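Long-range contact in GCN5-related N-acetyltransferase (Brucella melitensis biovar Abortus, PDB 4J3G), which probably transfers an acetyl group from acetyl-CoA to an amino group, perhaps the N-terminal alanine of a ribosomal protein: residues I151-L165 and G173-L185. Numbering follows the deposited sequence. Where two conformers were deposited one is given.
Sequences IALHRSQGFEECGTL and GRWLDLLFMQKIL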
loop_
_atom_site.group_PDB
_atom_site.type_symbol
_atom_site.label_atom_id
_atom_site.label_comp_id
_atom_site.label_asym_id
_atom_site.label_seq_id
_atom_site.Cartn_x
_atom_site.Cartn_y
_atom_site.Cartn_z
ATOM N N ILE A 151 -6.348 -12.810 12.764
ATOM C CA ILE A 151 -7.008 -13.253 11.531
ATOM C C ILE A 151 -8.427 -13.763 11.869
ATOM O O ILE A 151 -9.412 -13.388 11.199
ATOM C CB ILE A 151 -6.160 -14.317 10.822
ATOM C CG1 ILE A 151 -4.871 -13.661 10.267
ATOM C CG2 ILE A 151 -6.910 -14.963 9.691
ATOM C CD1 ILE A 151 -3.749 -14.640 9.999
ATOM N N ALA A 152 -8.528 -14.590 12.905
ATOM C CA ALA A 152 -9.840 -15.152 13.307
ATOM C C ALA A 152 -10.801 -14.018 13.765
ATOM O O ALA A 152 -12.012 -14.063 13.509
ATOM C CB ALA A 152 -9.637 -16.175 14.412
ATOM N N LEU A 153 -10.250 -13.027 14.466
ATOM C CA LEU A 153 -11.038 -11.889 14.927
ATOM C C LEU A 153 -11.643 -11.155 13.718
ATOM O O LEU A 153 -12.846 -10.890 13.669
ATOM C CB LEU A 153 -10.165 -10.968 15.820
ATOM C CG LEU A 153 -10.715 -9.711 16.508
ATOM C CD1 LEU A 153 -9.874 -9.327 17.736
ATOM C CD2 LEU A 153 -10.737 -8.561 15.540
ATOM N N HIS A 154 -10.798 -10.814 12.743
ATOM C CA HIS A 154 -11.284 -10.169 11.528
ATOM C C HIS A 154 -12.247 -11.070 10.767
ATOM O O HIS A 154 -13.267 -10.625 10.328
ATOM C CB HIS A 154 -10.118 -9.733 10.634
ATOM C CG HIS A 154 -9.387 -8.521 11.136
ATOM N ND1 HIS A 154 -8.527 -8.564 12.206
ATOM C CD2 HIS A 154 -9.337 -7.252 10.662
ATOM C CE1 HIS A 154 -8.017 -7.357 12.410
ATOM N NE2 HIS A 154 -8.474 -6.551 11.473
ATOM N N ARG A 155 -11.928 -12.352 10.648
ATOM C CA ARG A 155 -12.818 -13.270 9.961
ATOM C C ARG A 155 -14.214 -13.322 10.589
ATOM O O ARG A 155 -15.189 -13.435 9.892
ATOM C CB ARG A 155 -12.220 -14.672 9.897
ATOM C CG ARG A 155 -13.019 -15.599 9.019
ATOM C CD ARG A 155 -12.189 -16.611 8.245
ATOM N NE ARG A 155 -11.038 -17.195 8.955
ATOM C CZ ARG A 155 -9.850 -17.460 8.386
ATOM N NH1 ARG A 155 -9.592 -17.105 7.124
ATOM N NH2 ARG A 155 -8.876 -18.024 9.101
ATOM N N SER A 156 -14.265 -13.208 11.909
ATOM C CA SER A 156 -15.534 -13.206 12.642
ATOM C C SER A 156 -16.436 -12.049 12.274
ATOM O O SER A 156 -17.672 -12.111 12.454
ATOM C CB SER A 156 -15.314 -13.273 14.185
ATOM O OG SER A 156 -14.939 -11.998 14.768
ATOM N N GLN A 157 -15.842 -10.996 11.732
ATOM C CA GLN A 157 -16.585 -9.831 11.321
ATOM C C GLN A 157 -16.793 -9.781 9.802
ATOM O O GLN A 157 -17.236 -8.769 9.284
ATOM C CB GLN A 157 -15.818 -8.568 11.756
ATOM C CG GLN A 157 -15.659 -8.422 13.251
ATOM C CD GLN A 157 -17.005 -8.389 13.893
ATOM O OE1 GLN A 157 -17.842 -7.566 13.530
ATOM N NE2 GLN A 157 -17.257 -9.311 14.802
ATOM N N GLY A 158 -16.489 -10.847 9.087
ATOM C CA GLY A 158 -16.839 -10.929 7.696
ATOM C C GLY A 158 -15.722 -10.600 6.750
ATOM O O GLY A 158 -15.932 -10.570 5.562
ATOM N N PHE A 159 -14.504 -10.393 7.276
ATOM C CA PHE A 159 -13.337 -10.254 6.433
ATOM C C PHE A 159 -12.962 -11.624 5.828
ATOM O O PHE A 159 -13.148 -12.650 6.483
ATOM C CB PHE A 159 -12.154 -9.730 7.222
ATOM C CG PHE A 159 -12.221 -8.262 7.510
ATOM C CD1 PHE A 159 -13.100 -7.752 8.468
ATOM C CD2 PHE A 159 -11.412 -7.376 6.823
ATOM C CE1 PHE A 159 -13.172 -6.368 8.706
ATOM C CE2 PHE A 159 -11.454 -6.014 7.095
ATOM C CZ PHE A 159 -12.359 -5.514 8.015
ATOM N N GLU A 160 -12.467 -11.614 4.582
ATOM C CA GLU A 160 -11.959 -12.815 3.894
ATOM C C GLU A 160 -10.494 -12.624 3.579
ATOM O O GLU A 160 -10.047 -11.486 3.374
ATOM C CB GLU A 160 -12.738 -13.102 2.587
ATOM C CG GLU A 160 -14.252 -13.290 2.774
ATOM C CD GLU A 160 -14.924 -14.131 1.670
ATOM O OE1 GLU A 160 -14.470 -14.126 0.490
ATOM O OE2 GLU A 160 -15.920 -14.817 1.985
ATOM N N GLU A 161 -9.746 -13.726 3.506
ATOM C CA GLU A 161 -8.338 -13.628 3.124
ATOM C C GLU A 161 -8.176 -13.349 1.640
ATOM O O GLU A 161 -8.858 -13.923 0.799
ATOM C CB GLU A 161 -7.555 -14.892 3.466
ATOM C CG GLU A 161 -7.584 -15.245 4.910
ATOM C CD GLU A 161 -6.550 -16.292 5.278
ATOM O OE1 GLU A 161 -5.834 -16.847 4.357
ATOM O OE2 GLU A 161 -6.443 -16.526 6.494
ATOM N N CYS A 162 -7.229 -12.493 1.326
ATOM C CA CYS A 162 -6.873 -12.164 -0.051
ATOM C C CYS A 162 -5.650 -12.979 -0.407
ATOM O O CYS A 162 -5.626 -13.634 -1.445
ATOM C CB CYS A 162 -6.581 -10.695 -0.139
ATOM S SG CYS A 162 -8.044 -9.700 0.239
ATOM N N GLY A 163 -4.637 -12.952 0.442
ATOM C CA GLY A 163 -3.364 -13.583 0.141
ATOM C C GLY A 163 -2.240 -13.009 0.949
ATOM O O GLY A 163 -2.440 -12.063 1.706
ATOM N N THR A 164 -1.057 -13.604 0.816
ATOM C CA THR A 164 0.069 -13.244 1.672
ATOM C C THR A 164 1.261 -12.797 0.849
ATOM O O THR A 164 1.693 -13.491 -0.078
ATOM C CB THR A 164 0.477 -14.454 2.535
ATOM O OG1 THR A 164 -0.639 -14.859 3.319
ATOM C CG2 THR A 164 1.613 -14.122 3.444
ATOM N N LEU A 165 1.827 -11.679 1.247
ATOM C CA LEU A 165 3.096 -11.196 0.686
ATOM C C LEU A 165 4.190 -11.534 1.644
ATOM O O LEU A 165 4.283 -10.920 2.727
ATOM C CB LEU A 165 3.035 -9.689 0.488
ATOM C CG LEU A 165 2.090 -9.148 -0.595
ATOM C CD1 LEU A 165 0.620 -9.414 -0.353
ATOM C CD2 LEU A 165 2.310 -7.656 -0.630
ATOM N N GLY A 173 14.961 -7.700 13.354
ATOM C CA GLY A 173 15.877 -8.456 12.512
ATOM C C GLY A 173 15.247 -9.611 11.753
ATOM O O GLY A 173 15.947 -10.385 11.103
ATOM N N ARG A 174 13.930 -9.729 11.803
ATOM C CA ARG A 174 13.230 -10.853 11.180
ATOM C C ARG A 174 12.497 -10.378 9.944
ATOM O O ARG A 174 11.902 -9.289 9.989
ATOM C CB ARG A 174 12.183 -11.404 12.149
ATOM C CG ARG A 174 12.764 -12.061 13.357
ATOM C CD ARG A 174 11.802 -12.007 14.521
ATOM N NE ARG A 174 10.575 -12.778 14.290
ATOM C CZ ARG A 174 9.721 -13.109 15.265
ATOM N NH1 ARG A 174 9.953 -12.742 16.538
ATOM N NH2 ARG A 174 8.630 -13.802 14.969
ATOM N N TRP A 175 12.498 -11.182 8.872
ATOM C CA TRP A 175 11.555 -10.939 7.764
ATOM C C TRP A 175 10.194 -11.423 8.197
ATOM O O TRP A 175 10.081 -12.462 8.833
ATOM C CB TRP A 175 11.933 -11.634 6.460
ATOM C CG TRP A 175 13.282 -11.232 5.901
ATOM C CD1 TRP A 175 14.381 -12.042 5.793
ATOM C CD2 TRP A 175 13.676 -9.960 5.381
ATOM N NE1 TRP A 175 15.426 -11.361 5.238
ATOM C CE2 TRP A 175 15.028 -10.078 4.978
ATOM C CE3 TRP A 175 13.031 -8.733 5.211
ATOM C CZ2 TRP A 175 15.745 -9.013 4.415
ATOM C CZ3 TRP A 175 13.757 -7.677 4.639
ATOM C CH2 TRP A 175 15.100 -7.825 4.267
ATOM N N LEU A 176 9.169 -10.665 7.813
ATOM C CA LEU A 176 7.801 -10.864 8.230
ATOM C C LEU A 176 6.873 -10.901 7.014
ATOM O O LEU A 176 7.081 -10.166 6.015
ATOM C CB LEU A 176 7.368 -9.698 9.098
ATOM C CG LEU A 176 8.147 -9.537 10.421
ATOM C CD1 LEU A 176 7.736 -8.250 11.059
ATOM C CD2 LEU A 176 7.952 -10.733 11.339
ATOM N N ASP A 177 5.812 -11.682 7.142
ATOM C CA ASP A 177 4.866 -11.925 6.070
ATOM C C ASP A 177 3.599 -11.153 6.327
ATOM O O ASP A 177 3.086 -11.128 7.462
ATOM C CB ASP A 177 4.540 -13.442 5.965
ATOM C CG ASP A 177 5.728 -14.271 5.592
ATOM O OD1 ASP A 177 6.805 -13.718 5.195
ATOM O OD2 ASP A 177 5.576 -15.506 5.723
ATOM N N LEU A 178 3.067 -10.503 5.290
ATOM C CA LEU A 178 1.863 -9.694 5.415
ATOM C C LEU A 178 0.660 -10.387 4.779
ATOM O O LEU A 178 0.652 -10.593 3.572
ATOM C CB LEU A 178 2.084 -8.331 4.777
ATOM C CG LEU A 178 0.902 -7.317 4.823
ATOM C CD1 LEU A 178 0.672 -6.842 6.227
ATOM C CD2 LEU A 178 1.148 -6.109 3.935
ATOM N N LEU A 179 -0.367 -10.695 5.571
ATOM C CA LEU A 179 -1.599 -11.244 5.036
ATOM C C LEU A 179 -2.586 -10.106 4.882
ATOM O O LEU A 179 -2.745 -9.271 5.809
ATOM C CB LEU A 179 -2.196 -12.280 5.991
ATOM C CG LEU A 179 -3.648 -12.630 5.648
ATOM C CD1 LEU A 179 -3.825 -13.497 4.431
ATOM C CD2 LEU A 179 -4.278 -13.330 6.807
ATOM N N PHE A 180 -3.163 -9.982 3.685
ATOM C CA PHE A 180 -4.230 -9.044 3.474
ATOM C C PHE A 180 -5.588 -9.767 3.605
ATOM O O PHE A 180 -5.776 -10.880 3.073
ATOM C CB PHE A 180 -4.124 -8.384 2.088
ATOM C CG PHE A 180 -3.172 -7.213 2.002
ATOM C CD1 PHE A 180 -3.260 -6.155 2.863
ATOM C CD2 PHE A 180 -2.232 -7.146 0.976
ATOM C CE1 PHE A 180 -2.417 -5.051 2.749
ATOM C CE2 PHE A 180 -1.379 -6.055 0.869
ATOM C CZ PHE A 180 -1.485 -5.004 1.757
ATOM N N MET A 181 -6.520 -9.122 4.315
ATOM C CA MET A 181 -7.922 -9.485 4.351
ATOM C C MET A 181 -8.726 -8.303 3.973
ATOM O O MET A 181 -8.276 -7.158 4.124
ATOM C CB MET A 181 -8.385 -9.927 5.772
ATOM C CG MET A 181 -7.529 -11.039 6.336
ATOM S SD MET A 181 -8.052 -11.647 7.934
ATOM C CE MET A 181 -9.393 -12.693 7.426
ATOM N N GLN A 182 -9.948 -8.561 3.529
ATOM C CA GLN A 182 -10.806 -7.465 3.059
ATOM C C GLN A 182 -12.230 -7.757 3.435
ATOM O O GLN A 182 -12.665 -8.951 3.570
ATOM C CB GLN A 182 -10.717 -7.244 1.527
ATOM C CG GLN A 182 -11.375 -8.315 0.690
ATOM C CD GLN A 182 -11.392 -7.981 -0.794
ATOM O OE1 GLN A 182 -10.856 -8.707 -1.570
ATOM N NE2 GLN A 182 -11.992 -6.859 -1.157
ATOM N N LYS A 183 -12.976 -6.666 3.543
ATOM C CA LYS A 183 -14.434 -6.705 3.745
ATOM C C LYS A 183 -15.076 -5.682 2.776
ATOM O O LYS A 183 -14.735 -4.517 2.797
ATOM C CB LYS A 183 -14.803 -6.365 5.189
ATOM C CG LYS A 183 -16.274 -6.600 5.510
ATOM C CD LYS A 183 -16.677 -6.189 6.927
ATOM C CE LYS A 183 -18.205 -6.220 7.115
ATOM N NZ LYS A 183 -18.779 -7.581 6.952
ATOM N N ILE A 184 -16.010 -6.126 1.948
ATOM C CA ILE A 184 -16.693 -5.209 0.999
ATOM C C ILE A 184 -17.982 -4.760 1.666
ATOM O O ILE A 184 -18.781 -5.580 2.131
ATOM C CB ILE A 184 -16.995 -5.859 -0.395
ATOM C CG1 ILE A 184 -15.692 -6.222 -1.118
ATOM C CG2 ILE A 184 -17.795 -4.906 -1.294
ATOM C CD1 ILE A 184 -15.878 -7.028 -2.383
ATOM N N LEU A 185 -18.169 -3.471 1.740
ATOM C CA LEU A 185 -19.288 -2.894 2.433
ATOM C C LEU A 185 -20.399 -2.567 1.417
ATOM O O LEU A 185 -21.532 -2.273 1.778
ATOM C CB LEU A 185 -18.854 -1.648 3.173
ATOM C CG LEU A 185 -17.729 -1.815 4.201
ATOM C CD1 LEU A 185 -17.469 -0.512 4.927
ATOM C CD2 LEU A 185 -18.073 -2.904 5.203
ATOM O OXT LEU A 185 -20.220 -2.634 0.215
#
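Glu160 to Leu165 pairs with Leu178 to Gln182 as the C-terminal antiparallel hairpin of the GNAT fold, strand 160-171 lying at the edge of the sheet within its chain. Backbone bonds fix the register: Glu160 and Gln182 bond both ways, as do Leu165 and Leu178. Between them Cys162 N reaches Phe180 O (2.8 Å) while Phe180 N turns to Gly163 O (3.0 Å), so two residues face one: a classic beta bulge.

Helix 148-156 packs on the sheet face that carries Leu179 and Met181. Met181 SD lies 3.9 Å from His154 CB, and a bend at chi3 (79°) turns CE towards the carbonyl oxygens of Ile151 and Phe159. Beside it, Ile151 CD1 presses tightly on Leu179 CD2 (3.5 Å). The Phe159 ring is sandwiched, with His154 CD2 over one face and Lys183 CB over the other, 3.6 Å from the centroid and 3° off the normal, a CH-pi contact.

On the opposite sheet face, which carries Phe180 and Gln182, Cys162 SG lies 3.6 Å from Gln182 CG; Gln182 OE1 accepts a hydrogen bond from Lys166 N of the second subunit, which thus meets this face.

Lys183 runs extended past the ring, then bends at chi4 (63°), and NZ donates to Gln157 O (3.0 Å) in the carbonyl plane.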